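Local coordinates for putative branched-chain amino acid ABC transporter (PDB 4PYR), which is of unknown function but has a periplasmic-binding-protein-like fold, binds glutathione and may act as an enzyme regulator, at residues S103-V106 / A110-L113; L116-S121 / R147-K152; P125-G130 / A141-W146; Q136-A141 / Y200-L205; L179-D182 / R188-S191. All coordinates share one frame; numbering follows the deposited sequence.

Contact 1 of 5, residues S103-V106 / A110-L113; sequences SLIV and ARQL. With GSH (glutathione), chain B.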
# COMPACT_ATOMS: atom_id res chain seq x y z
N SER A 103 2.53 4.46 2.73
CA SER A 103 3.17 3.51 1.82
C SER A 103 2.21 2.38 1.48
O SER A 103 1.09 2.32 1.99
CB SER A 103 4.46 2.95 2.48
OG SER A 103 4.16 2.01 3.49
N LEU A 104 2.66 1.47 0.62
CA LEU A 104 1.85 0.34 0.22
C LEU A 104 2.31 -0.95 0.90
O LEU A 104 2.20 -2.02 0.34
CB LEU A 104 1.92 0.20 -1.32
CG LEU A 104 1.52 1.48 -2.04
CD1 LEU A 104 1.63 1.27 -3.54
CD2 LEU A 104 0.13 1.97 -1.63
N ILE A 105 2.76 -0.85 2.15
CA ILE A 105 3.35 -2.03 2.83
C ILE A 105 2.45 -3.25 2.79
O ILE A 105 1.30 -3.23 3.25
CB ILE A 105 3.70 -1.78 4.32
CG1 ILE A 105 2.56 -1.10 5.09
CG2 ILE A 105 4.97 -0.98 4.42
CD1 ILE A 105 2.78 -1.19 6.59
N VAL A 106 3.01 -4.34 2.30
CA VAL A 106 2.21 -5.51 2.03
C VAL A 106 1.66 -6.19 3.25
O VAL A 106 0.57 -6.78 3.18
CB VAL A 106 3.01 -6.47 1.17
CG1 VAL A 106 3.40 -5.74 -0.11
CG2 VAL A 106 4.22 -7.04 1.94
N ALA A 110 -2.05 -8.18 4.25
CA ALA A 110 -2.18 -9.54 4.79
C ALA A 110 -2.97 -9.52 6.07
O ALA A 110 -3.81 -10.39 6.28
CB ALA A 110 -0.81 -10.15 5.02
N ARG A 111 -2.69 -8.53 6.94
CA ARG A 111 -3.40 -8.46 8.20
C ARG A 111 -4.89 -8.25 7.96
O ARG A 111 -5.75 -8.89 8.56
CB ARG A 111 -2.82 -7.32 9.03
CG ARG A 111 -1.49 -7.64 9.64
CD ARG A 111 -1.20 -6.59 10.72
NE ARG A 111 -0.57 -5.44 10.09
CZ ARG A 111 0.72 -5.39 9.75
NH1 ARG A 111 1.54 -6.42 10.00
NH2 ARG A 111 1.20 -4.30 9.18
N GLN A 112 -5.22 -7.30 7.09
CA GLN A 112 -6.58 -7.10 6.75
C GLN A 112 -7.28 -8.29 6.16
O GLN A 112 -8.42 -8.56 6.52
CB GLN A 112 -6.68 -5.96 5.80
CG GLN A 112 -6.48 -4.65 6.55
CD GLN A 112 -6.63 -3.54 5.57
OE1 GLN A 112 -7.73 -3.37 5.00
NE2 GLN A 112 -5.52 -2.84 5.28
N LEU A 113 -6.58 -9.03 5.30
CA LEU A 113 -7.20 -10.19 4.72
C LEU A 113 -7.61 -11.21 5.80
O LEU A 113 -8.68 -11.80 5.73
CB LEU A 113 -6.27 -10.85 3.72
CG LEU A 113 -6.94 -11.89 2.85
CD1 LEU A 113 -7.93 -11.22 1.90
CD2 LEU A 113 -5.85 -12.65 2.12
N1 GSH B . 10.17 -3.35 6.24
CA1 GSH B . 10.16 -4.24 5.10
C1 GSH B . 10.62 -5.64 5.45
O11 GSH B . 10.06 -6.28 6.38
O12 GSH B . 11.55 -6.15 4.78
CB1 GSH B . 11.04 -3.67 3.97
CG1 GSH B . 10.64 -2.26 3.53
CD1 GSH B . 9.27 -2.26 2.93
OE1 GSH B . 8.59 -3.27 2.99
N2 GSH B . 8.91 -1.09 2.34
CA2 GSH B . 7.63 -0.82 1.68
C2 GSH B . 7.85 -0.74 0.19
O2 GSH B . 8.76 -1.51 -0.12
CB2 GSH B . 7.03 0.46 2.23
SG2 GSH B . 7.64 0.76 3.88
N3 GSH B . 7.16 0.05 -0.71
CA3 GSH B . 5.94 0.90 -0.58
C3 GSH B . 6.00 2.30 -1.19
O31 GSH B . 4.95 2.85 -1.65
O32 GSH B . 7.10 2.89 -1.23

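Contact 2 of 5, residues L116-S121 / R147-K152; sequences LMRDDS and RAAAGK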
# COMPACT_ATOMS: atom_id res chain seq x y z
N LEU A 116 -10.76 -9.83 7.25
CA LEU A 116 -11.87 -10.02 6.30
C LEU A 116 -12.40 -11.44 6.39
O LEU A 116 -13.63 -11.69 6.40
CB LEU A 116 -11.47 -9.74 4.83
CG LEU A 116 -12.49 -10.11 3.72
CD1 LEU A 116 -13.77 -9.31 3.84
CD2 LEU A 116 -11.86 -9.89 2.36
N MSE A 117 -11.47 -12.38 6.42
CA MSE A 117 -11.90 -13.75 6.46
C MSE A 117 -12.57 -14.14 7.73
O MSE A 117 -13.51 -14.94 7.73
CB MSE A 117 -10.69 -14.58 6.14
CG MSE A 117 -10.37 -14.57 4.64
SE MSE A 117 -8.70 -15.48 4.18
CE MSE A 117 -9.50 -17.27 4.03
N ARG A 118 -12.13 -13.57 8.86
CA ARG A 118 -12.86 -13.73 10.10
C ARG A 118 -14.27 -13.17 10.02
O ARG A 118 -15.23 -13.81 10.41
CB ARG A 118 -12.08 -13.04 11.21
CG ARG A 118 -10.89 -13.83 11.65
CD ARG A 118 -11.36 -15.11 12.30
NE ARG A 118 -11.71 -14.94 13.71
CZ ARG A 118 -11.88 -15.97 14.54
NH1 ARG A 118 -11.69 -17.20 14.06
NH2 ARG A 118 -12.18 -15.78 15.80
N ASP A 119 -14.39 -11.96 9.48
CA ASP A 119 -15.70 -11.38 9.29
C ASP A 119 -16.64 -12.26 8.47
O ASP A 119 -17.83 -12.37 8.77
CB ASP A 119 -15.63 -10.04 8.59
CG ASP A 119 -16.89 -9.26 8.80
OD1 ASP A 119 -17.34 -9.16 9.98
OD2 ASP A 119 -17.47 -8.81 7.80
N ASP A 120 -16.06 -12.90 7.45
CA ASP A 120 -16.79 -13.83 6.57
C ASP A 120 -16.99 -15.24 7.18
O ASP A 120 -17.34 -16.17 6.46
CB ASP A 120 -16.04 -14.00 5.22
CG ASP A 120 -16.14 -12.81 4.27
OD1 ASP A 120 -16.90 -11.87 4.56
OD2 ASP A 120 -15.45 -12.85 3.18
N SER A 121 -16.72 -15.41 8.48
CA SER A 121 -16.95 -16.66 9.21
C SER A 121 -16.23 -17.87 8.66
O SER A 121 -16.75 -18.99 8.69
CB SER A 121 -18.46 -17.00 9.33
OG SER A 121 -19.15 -16.01 10.04
N ARG A 147 -3.75 -15.72 14.23
CA ARG A 147 -3.51 -16.22 15.60
C ARG A 147 -3.98 -15.21 16.67
O ARG A 147 -4.61 -15.61 17.66
CB ARG A 147 -2.02 -16.62 15.82
CG ARG A 147 -1.77 -17.41 17.11
CD ARG A 147 -0.31 -17.35 17.51
NE ARG A 147 0.55 -18.10 16.55
CZ ARG A 147 0.90 -19.39 16.69
NH1 ARG A 147 0.47 -20.09 17.73
NH2 ARG A 147 1.66 -19.99 15.80
N ALA A 148 -3.68 -13.93 16.45
CA ALA A 148 -4.06 -12.87 17.37
C ALA A 148 -5.58 -12.83 17.56
O ALA A 148 -6.07 -12.70 18.65
CB ALA A 148 -3.53 -11.49 16.89
N ALA A 149 -6.29 -12.91 16.44
CA ALA A 149 -7.75 -12.83 16.43
C ALA A 149 -8.41 -14.12 16.95
O ALA A 149 -9.34 -14.07 17.70
CB ALA A 149 -8.24 -12.47 15.04
N ALA A 150 -7.90 -15.28 16.52
CA ALA A 150 -8.56 -16.57 16.80
C ALA A 150 -8.01 -17.28 18.05
O ALA A 150 -8.64 -18.19 18.60
CB ALA A 150 -8.44 -17.48 15.59
N GLY A 151 -6.84 -16.85 18.49
CA GLY A 151 -6.17 -17.50 19.61
C GLY A 151 -5.67 -18.91 19.31
O GLY A 151 -5.33 -19.64 20.21
N LYS A 152 -5.66 -19.29 18.03
CA LYS A 152 -5.13 -20.60 17.58
C LYS A 152 -4.46 -20.29 16.23
O LYS A 152 -4.87 -19.37 15.53
CB LYS A 152 -6.25 -21.64 17.38
CG LYS A 152 -6.99 -22.09 18.65
CD LYS A 152 -6.30 -23.19 19.45
CE LYS A 152 -7.09 -23.64 20.68
NZ LYS A 152 -6.93 -25.09 21.02

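Contact 3 of 5, residues P125-G130 / A141-W146; sequences PLLVVG and AFADEW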
# COMPACT_ATOMS: atom_id res chain seq x y z
N PRO A 125 -9.62 -21.86 7.59
CA PRO A 125 -9.00 -21.62 6.30
C PRO A 125 -7.64 -22.29 6.21
O PRO A 125 -6.98 -22.57 7.21
CB PRO A 125 -8.81 -20.11 6.28
CG PRO A 125 -8.63 -19.77 7.74
CD PRO A 125 -9.59 -20.66 8.44
N LEU A 126 -7.23 -22.55 4.97
CA LEU A 126 -5.88 -22.97 4.68
C LEU A 126 -5.12 -21.83 4.06
O LEU A 126 -5.53 -21.29 3.03
CB LEU A 126 -5.91 -24.13 3.70
CG LEU A 126 -4.53 -24.63 3.24
CD1 LEU A 126 -3.75 -25.25 4.39
CD2 LEU A 126 -4.60 -25.59 2.05
N LEU A 127 -4.02 -21.43 4.68
CA LEU A 127 -3.11 -20.41 4.15
C LEU A 127 -2.06 -21.08 3.29
O LEU A 127 -1.33 -21.98 3.77
CB LEU A 127 -2.44 -19.62 5.30
CG LEU A 127 -1.33 -18.64 4.95
CD1 LEU A 127 -1.85 -17.47 4.13
CD2 LEU A 127 -0.71 -18.12 6.24
N VAL A 128 -2.02 -20.72 2.00
CA VAL A 128 -1.05 -21.31 1.10
C VAL A 128 -0.02 -20.28 0.79
O VAL A 128 -0.39 -19.17 0.40
CB VAL A 128 -1.78 -21.78 -0.18
CG1 VAL A 128 -0.76 -22.26 -1.21
CG2 VAL A 128 -2.81 -22.82 0.19
N VAL A 129 1.25 -20.62 0.98
CA VAL A 129 2.34 -19.64 0.87
C VAL A 129 3.43 -20.05 -0.12
O VAL A 129 4.00 -21.15 -0.02
CB VAL A 129 2.99 -19.44 2.26
CG1 VAL A 129 3.99 -18.31 2.16
CG2 VAL A 129 1.94 -19.19 3.32
N GLY A 130 3.71 -19.15 -1.07
CA GLY A 130 4.75 -19.33 -2.08
C GLY A 130 6.15 -19.19 -1.46
O GLY A 130 6.31 -18.92 -0.25
N ALA A 141 2.62 -12.38 8.03
CA ALA A 141 1.74 -11.34 8.53
C ALA A 141 0.30 -11.83 8.65
O ALA A 141 -0.38 -11.52 9.61
CB ALA A 141 1.85 -10.11 7.66
N PHE A 142 -0.17 -12.60 7.64
CA PHE A 142 -1.49 -13.19 7.74
C PHE A 142 -1.61 -14.11 8.98
O PHE A 142 -2.57 -14.05 9.76
CB PHE A 142 -1.84 -13.94 6.44
CG PHE A 142 -3.21 -14.52 6.44
CD1 PHE A 142 -3.51 -15.67 7.17
CD2 PHE A 142 -4.23 -13.92 5.73
CE1 PHE A 142 -4.79 -16.16 7.22
CE2 PHE A 142 -5.51 -14.42 5.77
CZ PHE A 142 -5.80 -15.56 6.48
N ALA A 143 -0.66 -15.01 9.10
CA ALA A 143 -0.69 -16.03 10.11
C ALA A 143 -0.63 -15.38 11.50
O ALA A 143 -1.35 -15.79 12.40
CB ALA A 143 0.48 -16.94 9.92
N ASP A 144 0.18 -14.36 11.64
CA ASP A 144 0.27 -13.68 12.96
C ASP A 144 -1.06 -13.04 13.33
O ASP A 144 -1.49 -13.07 14.53
CB ASP A 144 1.37 -12.63 12.95
CG ASP A 144 2.77 -13.23 13.07
OD1 ASP A 144 2.91 -14.44 13.34
OD2 ASP A 144 3.76 -12.51 12.86
N GLU A 145 -1.68 -12.36 12.37
CA GLU A 145 -2.95 -11.72 12.60
C GLU A 145 -4.06 -12.73 12.91
O GLU A 145 -4.85 -12.53 13.82
CB GLU A 145 -3.34 -10.84 11.41
CG GLU A 145 -4.57 -9.98 11.68
CD GLU A 145 -4.34 -8.86 12.70
OE1 GLU A 145 -3.21 -8.36 12.94
OE2 GLU A 145 -5.37 -8.41 13.22
N TRP A 146 -4.11 -13.82 12.16
CA TRP A 146 -5.10 -14.87 12.40
C TRP A 146 -4.97 -15.40 13.84
O TRP A 146 -5.96 -15.54 14.55
CB TRP A 146 -4.90 -16.08 11.38
CG TRP A 146 -6.04 -17.02 11.48
CD1 TRP A 146 -6.14 -18.13 12.26
CD2 TRP A 146 -7.30 -16.88 10.83
NE1 TRP A 146 -7.39 -18.68 12.15
CE2 TRP A 146 -8.11 -17.94 11.26
CE3 TRP A 146 -7.81 -15.94 9.91
CZ2 TRP A 146 -9.44 -18.08 10.84
CZ3 TRP A 146 -9.08 -16.09 9.50
CH2 TRP A 146 -9.90 -17.15 9.96

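Contact 4 of 5, residues Q136-A141 / Y200-L205; sequences QRLGKA and YGTSQL. With GSH (glutathione), chain B.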
# COMPACT_ATOMS: atom_id res chain seq x y z
N GLN A 136 6.26 -14.76 1.22
CA GLN A 136 6.61 -15.25 2.57
C GLN A 136 6.34 -14.19 3.60
O GLN A 136 5.87 -14.52 4.64
CB GLN A 136 8.06 -15.70 2.64
CG GLN A 136 8.37 -16.85 1.72
CD GLN A 136 8.24 -18.19 2.35
OE1 GLN A 136 7.30 -18.44 3.13
NE2 GLN A 136 9.16 -19.12 1.98
N ARG A 137 6.52 -12.92 3.24
CA ARG A 137 6.17 -11.80 4.14
C ARG A 137 4.68 -11.73 4.38
O ARG A 137 4.23 -11.52 5.50
CB ARG A 137 6.64 -10.48 3.55
CG ARG A 137 8.13 -10.26 3.75
CD ARG A 137 8.65 -8.98 3.08
NE ARG A 137 7.92 -7.80 3.54
CZ ARG A 137 8.07 -6.56 3.07
NH1 ARG A 137 8.93 -6.29 2.09
NH2 ARG A 137 7.33 -5.59 3.58
N LEU A 138 3.90 -11.92 3.30
CA LEU A 138 2.45 -11.91 3.42
C LEU A 138 1.95 -13.03 4.30
O LEU A 138 1.04 -12.89 5.10
CB LEU A 138 1.79 -12.07 2.02
CG LEU A 138 1.86 -10.83 1.18
CD1 LEU A 138 1.35 -11.13 -0.20
CD2 LEU A 138 1.04 -9.70 1.75
N GLY A 139 2.53 -14.21 4.10
CA GLY A 139 2.04 -15.34 4.82
C GLY A 139 2.29 -15.19 6.32
O GLY A 139 1.39 -15.50 7.08
N LYS A 140 3.49 -14.75 6.70
CA LYS A 140 3.79 -14.51 8.14
C LYS A 140 2.81 -13.49 8.74
O LYS A 140 2.25 -13.72 9.83
CB LYS A 140 5.26 -14.05 8.29
CG LYS A 140 5.66 -13.53 9.67
CD LYS A 140 5.58 -14.61 10.72
CE LYS A 140 6.37 -14.16 11.94
NZ LYS A 140 6.01 -14.76 13.27
N ALA A 141 2.62 -12.38 8.03
CA ALA A 141 1.74 -11.34 8.53
C ALA A 141 0.30 -11.83 8.65
O ALA A 141 -0.38 -11.52 9.61
CB ALA A 141 1.85 -10.11 7.66
N TYR A 200 -9.28 -16.42 -1.34
CA TYR A 200 -8.99 -15.04 -1.05
C TYR A 200 -7.54 -14.70 -1.30
O TYR A 200 -6.65 -15.55 -1.13
CB TYR A 200 -9.21 -14.82 0.45
CG TYR A 200 -10.62 -14.92 0.92
CD1 TYR A 200 -11.24 -16.16 1.13
CD2 TYR A 200 -11.36 -13.77 1.19
CE1 TYR A 200 -12.53 -16.25 1.59
CE2 TYR A 200 -12.64 -13.83 1.69
CZ TYR A 200 -13.25 -15.05 1.88
OH TYR A 200 -14.56 -15.12 2.39
N GLY A 201 -7.27 -13.48 -1.68
CA GLY A 201 -5.91 -12.97 -1.79
C GLY A 201 -5.85 -11.47 -1.47
O GLY A 201 -6.86 -10.82 -1.27
N THR A 202 -4.64 -10.95 -1.50
CA THR A 202 -4.38 -9.54 -1.41
C THR A 202 -4.25 -8.95 -2.82
O THR A 202 -4.47 -9.65 -3.81
CB THR A 202 -3.10 -9.23 -0.60
OG1 THR A 202 -1.95 -9.75 -1.30
CG2 THR A 202 -3.17 -9.88 0.71
N SER A 203 -3.84 -7.69 -2.91
CA SER A 203 -3.71 -7.03 -4.18
C SER A 203 -2.58 -7.63 -5.01
O SER A 203 -2.45 -7.27 -6.14
CB SER A 203 -3.49 -5.52 -3.99
OG SER A 203 -2.22 -5.21 -3.45
N GLN A 204 -1.74 -8.47 -4.38
CA GLN A 204 -0.76 -9.30 -5.07
C GLN A 204 -1.38 -9.97 -6.31
O GLN A 204 -0.71 -10.08 -7.35
CB GLN A 204 -0.21 -10.36 -4.08
CG GLN A 204 0.82 -11.35 -4.65
CD GLN A 204 1.14 -12.43 -3.64
OE1 GLN A 204 0.25 -12.93 -2.92
NE2 GLN A 204 2.41 -12.82 -3.58
N LEU A 205 -2.65 -10.37 -6.21
CA LEU A 205 -3.31 -11.09 -7.32
C LEU A 205 -3.90 -10.24 -8.41
O LEU A 205 -4.22 -10.75 -9.49
CB LEU A 205 -4.41 -11.99 -6.75
CG LEU A 205 -3.89 -12.98 -5.71
CD1 LEU A 205 -5.03 -13.84 -5.26
CD2 LEU A 205 -2.74 -13.82 -6.24
N1 GSH B . 10.17 -3.35 6.24
CA1 GSH B . 10.16 -4.24 5.10
C1 GSH B . 10.62 -5.64 5.45
O11 GSH B . 10.06 -6.28 6.38
O12 GSH B . 11.55 -6.15 4.78
CB1 GSH B . 11.04 -3.67 3.97
CG1 GSH B . 10.64 -2.26 3.53
CD1 GSH B . 9.27 -2.26 2.93
OE1 GSH B . 8.59 -3.27 2.99
N2 GSH B . 8.91 -1.09 2.34
CA2 GSH B . 7.63 -0.82 1.68
C2 GSH B . 7.85 -0.74 0.19
O2 GSH B . 8.76 -1.51 -0.12
CB2 GSH B . 7.03 0.46 2.23
SG2 GSH B . 7.64 0.76 3.88
N3 GSH B . 7.16 0.05 -0.71
CA3 GSH B . 5.94 0.90 -0.58
C3 GSH B . 6.00 2.30 -1.19
O31 GSH B . 4.95 2.85 -1.65
O32 GSH B . 7.10 2.89 -1.23

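Contact 5 of 5, residues L179-D182 / R188-S191; sequences LALD and RLKS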
# COMPACT_ATOMS: atom_id res chain seq x y z
N LEU A 179 -4.48 -17.09 -0.16
CA LEU A 179 -3.30 -17.16 -0.97
C LEU A 179 -2.31 -16.08 -0.63
O LEU A 179 -2.63 -14.89 -0.69
CB LEU A 179 -3.65 -17.03 -2.46
CG LEU A 179 -4.65 -18.07 -2.99
CD1 LEU A 179 -4.88 -17.95 -4.50
CD2 LEU A 179 -4.15 -19.49 -2.70
N ALA A 180 -1.08 -16.48 -0.31
CA ALA A 180 0.06 -15.60 -0.34
C ALA A 180 1.01 -16.22 -1.32
O ALA A 180 1.91 -16.97 -0.95
CB ALA A 180 0.70 -15.54 1.03
N LEU A 181 0.76 -15.98 -2.62
CA LEU A 181 1.32 -16.76 -3.69
C LEU A 181 1.40 -15.86 -4.90
O LEU A 181 0.50 -15.01 -5.13
CB LEU A 181 0.36 -17.94 -3.92
CG LEU A 181 0.79 -19.09 -4.82
CD1 LEU A 181 2.13 -19.63 -4.38
CD2 LEU A 181 -0.31 -20.14 -4.87
N ASP A 182 2.46 -16.03 -5.70
CA ASP A 182 2.63 -15.25 -6.90
C ASP A 182 1.48 -15.55 -7.88
O ASP A 182 0.89 -16.64 -7.87
CB ASP A 182 3.97 -15.60 -7.55
CG ASP A 182 4.10 -17.10 -7.81
OD1 ASP A 182 4.35 -17.88 -6.84
OD2 ASP A 182 3.86 -17.52 -8.95
N ARG A 188 -2.59 -21.25 -11.34
CA ARG A 188 -2.52 -22.73 -11.43
C ARG A 188 -3.25 -23.41 -10.27
O ARG A 188 -3.99 -24.40 -10.49
CB ARG A 188 -1.07 -23.21 -11.53
CG ARG A 188 -0.92 -24.72 -11.46
CD ARG A 188 0.49 -25.16 -11.10
NE ARG A 188 0.57 -26.59 -11.32
CZ ARG A 188 1.65 -27.36 -11.12
NH1 ARG A 188 2.75 -26.83 -10.60
NH2 ARG A 188 1.58 -28.64 -11.36
N LEU A 189 -3.09 -22.88 -9.05
CA LEU A 189 -3.73 -23.52 -7.94
C LEU A 189 -5.27 -23.34 -8.01
O LEU A 189 -6.06 -24.28 -7.78
CB LEU A 189 -3.22 -22.88 -6.65
CG LEU A 189 -3.83 -23.40 -5.36
CD1 LEU A 189 -3.76 -24.92 -5.33
CD2 LEU A 189 -3.10 -22.79 -4.17
N LYS A 190 -5.72 -22.14 -8.37
CA LYS A 190 -7.16 -21.89 -8.47
C LYS A 190 -7.82 -22.87 -9.43
O LYS A 190 -8.89 -23.41 -9.13
CB LYS A 190 -7.42 -20.42 -8.88
CG LYS A 190 -8.90 -19.98 -8.93
CD LYS A 190 -9.63 -20.10 -7.60
CE LYS A 190 -11.06 -19.58 -7.67
NZ LYS A 190 -11.98 -20.55 -8.26
N SER A 191 -7.13 -23.19 -10.54
CA SER A 191 -7.64 -24.13 -11.52
C SER A 191 -7.70 -25.60 -11.01
O SER A 191 -8.48 -26.39 -11.52
CB SER A 191 -6.78 -24.08 -12.79
OG SER A 191 -6.93 -22.82 -13.45

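Contact 1 of 5, residues S103-V106 / A110-L113
V106 O accepts the backbone hydrogen bond of A110 N at 3.2 Å, with an N-H...O angle of 158°. This i to i+4 bond belongs to the first turn of helix 106-119. A110 CB rests near the same oxygen.

The second contact is loose: a methyl beside a charged group. I105 CD1 sits at the edge of the R111 guanidinium, near its plane, 4.3 Å from R111 NH2. I105 splits its two branches. CG1 lies between the backbone N and the carbonyl carbon (chi1 48°), and the extended chain beyond it carries CD1 to R111. CG2 lies beside the backbone N and faces glutathione. I105 CG2 comes 3.2 Å from GSH SG2, which is very short for a methyl and a sulfur, so the detail there is doubtful.

S103 OG stands 3.5 Å from GSH CB2 and takes a weak hydrogen bond from I105 N. L104 N is 3.5 Å from GSH O31, a carboxylate oxygen. S103, L104 and I105 all belong to the glutathione pocket. V106 packs its side chain on L134, R137 and L138 of helix 133-150.

S103 and I105 thus lie beside the cysteinyl part of the ligand, and L104 beside its glycyl carboxylate, by close packing. The loop is joined to the helix by a main-chain bond, which leaves side chains of S103 and I105 turned to the ligand.

Contact 2 of 5, residues L116-S121 / R147-K152
R118 reaches across to A149 and A150 and lays one face of its guanidinium over them. A150 CB is 3.5 Å above the guanidinium plane, offset toward the rim. Its nearest atom there is R118 NH1, at 3.6 Å. R118 NH2 stays 3.8 Å from A149 O, so this is a packing contact and not a hydrogen bond. A149 CB points toward R118 and comes 4.5 Å from NE. The guanidinium lies near the last carbonyls of helix 133-150, a place that probably suits its positive charge.

Two bends give R118 this path. The chain turns at chi2 (-66°) and again at chi3 (-83°). R118 has a second deposited conformer, so the fit is not rigid. Its partner W146 holds it further through a cation-pi interaction.

One shell out, M117, a selenomethionine, turns inward and packs on Y200, F142 and W146. D120 OD2 is hydrogen-bonded to Y200 OH. These contacts set the end of helix 106-119 against helix 133-150 and, through Y200, the sheet. A Schellman motif closes helix 106-119: S121, with positive phi, is the C-prime residue, S121 N bonds R118 O at 2.9 Å, and R122 N bonds M117 O. G151, just after helix 133-150, has positive phi, and its N bonds R147 O at 2.7 Å.

The contact lies at the surface, away from the glutathione site. It joins the C-terminal ends of two neighbouring helices that pack on one face of a sheet, as expected of the alpha/beta lobes of periplasmic-binding-protein folds.

Contact 3 of 5, residues P125-G130 / A141-W146
P125 and W146 form the more central of two CH-pi contacts. P125 CG lies over a face of the indole, 3.8 Å from the centroid of the W146 six-membered ring and 21° off the normal. The two side chains come from opposite directions. The other contact is off-centre: L127 CD1 is 4.3 Å from the centroid of the F142 ring, at 28° to its normal.

Plain apolar packing fills in around these. P125 CD touches W146 CZ2 at 3.5 Å. L127 CD2 meets F142 CD1 at 3.8 Å and A143 CB at 4.0 Å, so this methyl touches both a helical ring and a helical methyl. L127 and F142 run past each other in opposite directions. F142 and W146, one helical turn apart, both hold CG anti to the backbone N (chi1 -177° in F142). Both rings are therefore swung to the strand side.

A charged pair lies at the margin. E145 OE2 makes a salt bridge with R115 NH1 of helix 106-119.

Strand 125-129 and helix 133-150 run nearly antiparallel here, and the axes of the two short segments approach to 10.2 Å. They are the first two elements of a beta-alpha-beta unit completed by strand 155-158. On the strand, P125 and L127 face the helix, while L126 between them points away.

No hydrogen bond crosses between the two segments. Their cohesion is hydrophobic and dispersive, with modest direction from the face of W146.

Contact 4 of 5, residues Q136-A141 / Y200-L205
L138 places its CD1 methyl over the amide end of Q204, 3.4 Å from OE1. The same methyl lies 3.7 Å from T202 OG1. No hydrogen bond joins the two segments, and the polar atoms find partners otherwise. Q204 OE1 accepts from L181 N, and Q204 NE2 is bonded to S135 OG. Held at both ends, the amide is probably fixed in its rotation. Q204 N also donates weakly to T202 OG1 at 3.3 Å. The Q204 chain is extended, with CG anti to the backbone N (chi1 179°), which carries its amide to L138.

R137, the residue before L138, serves the ligand. R137 NH2 donates to GSH OE1, the gamma-glutamyl carbonyl oxygen, at 2.7 Å. R137 NH1 adds a weak bond to GSH OE1 at 3.2 Å. Carbon C1 of the ligand carboxylate lies 3.6 Å above the guanidinium plane, over its centre. A salt bridge from NH2 to E107 OE1 helps to position the group, and a bend at chi3 (56°) turns it to the ligand.

The contact sets helix 133-150 against the segment that follows strand 199-201. L138 also touches A180 at the end of strand 176-180, and helix 106-119 touches both segments, through E107 on A141 and E109 on T202.

Contact 5 of 5, residues L179-D182 / R188-S191
L179, L181 and L189 meet with no flat group between them, so no ring face or edge is involved. The contact is three branched side chains touching through methyls. L189 CD2 is the common point. It lies 3.8 Å from L179 CD2 and 3.9 Å from L181 CD2.

The approaches differ. L181 and L189 lie at about a right angle to each other. L179 comes in at a slant. L179 and L181 both point toward the helix. L179 keeps CG beside its backbone N (chi1 -57°). L181 turns CG anti to the backbone N (chi1 -169°). The two side chains can thus bring their CD2 methyls to one atom of L189.

Strand 176-180, helix 183-192 and strand 199-201 form a beta-alpha-beta unit, and this contact ties its first strand to its helix. L179 is hydrogen-bonded through its backbone to Y200 on one neighbouring strand. A180 bonds V128 of strand 125-129 and G130 just after it. The leucine group is therefore set directly on the inner part of the sheet.

D182 is the N-cap residue of helix 183-192, and its OD2 accepts from Q185 N, which caps the first turn of the helix. Further apolar side chains close round the leucines. V128 of strand 125-129 touches both L179 and L189. L167 and L168 of helix 165-172 pack on L189, together with M164, and F159 lies against L181.

In the fold
From the N terminus, contact 1 comes first and closes a very short loop at the start of helix 106-119. It stands in series with all the others. Contact 2 then closes a longer loop, from the end of that helix to the end of helix 133-150. Contact 3 is nested inside it, tying strand 125-129 to the same helix. Contact 4 crosses both contacts 2 and 3 and brings helix 133-150 to the end of strand 199-201. Contact 5 is nested within contact 4. Contacts 3, 4 and 5 reach one mixed sheet through neighbouring strands. Contacts 1 and 4, about 8 Å apart between centres, both touch glutathione.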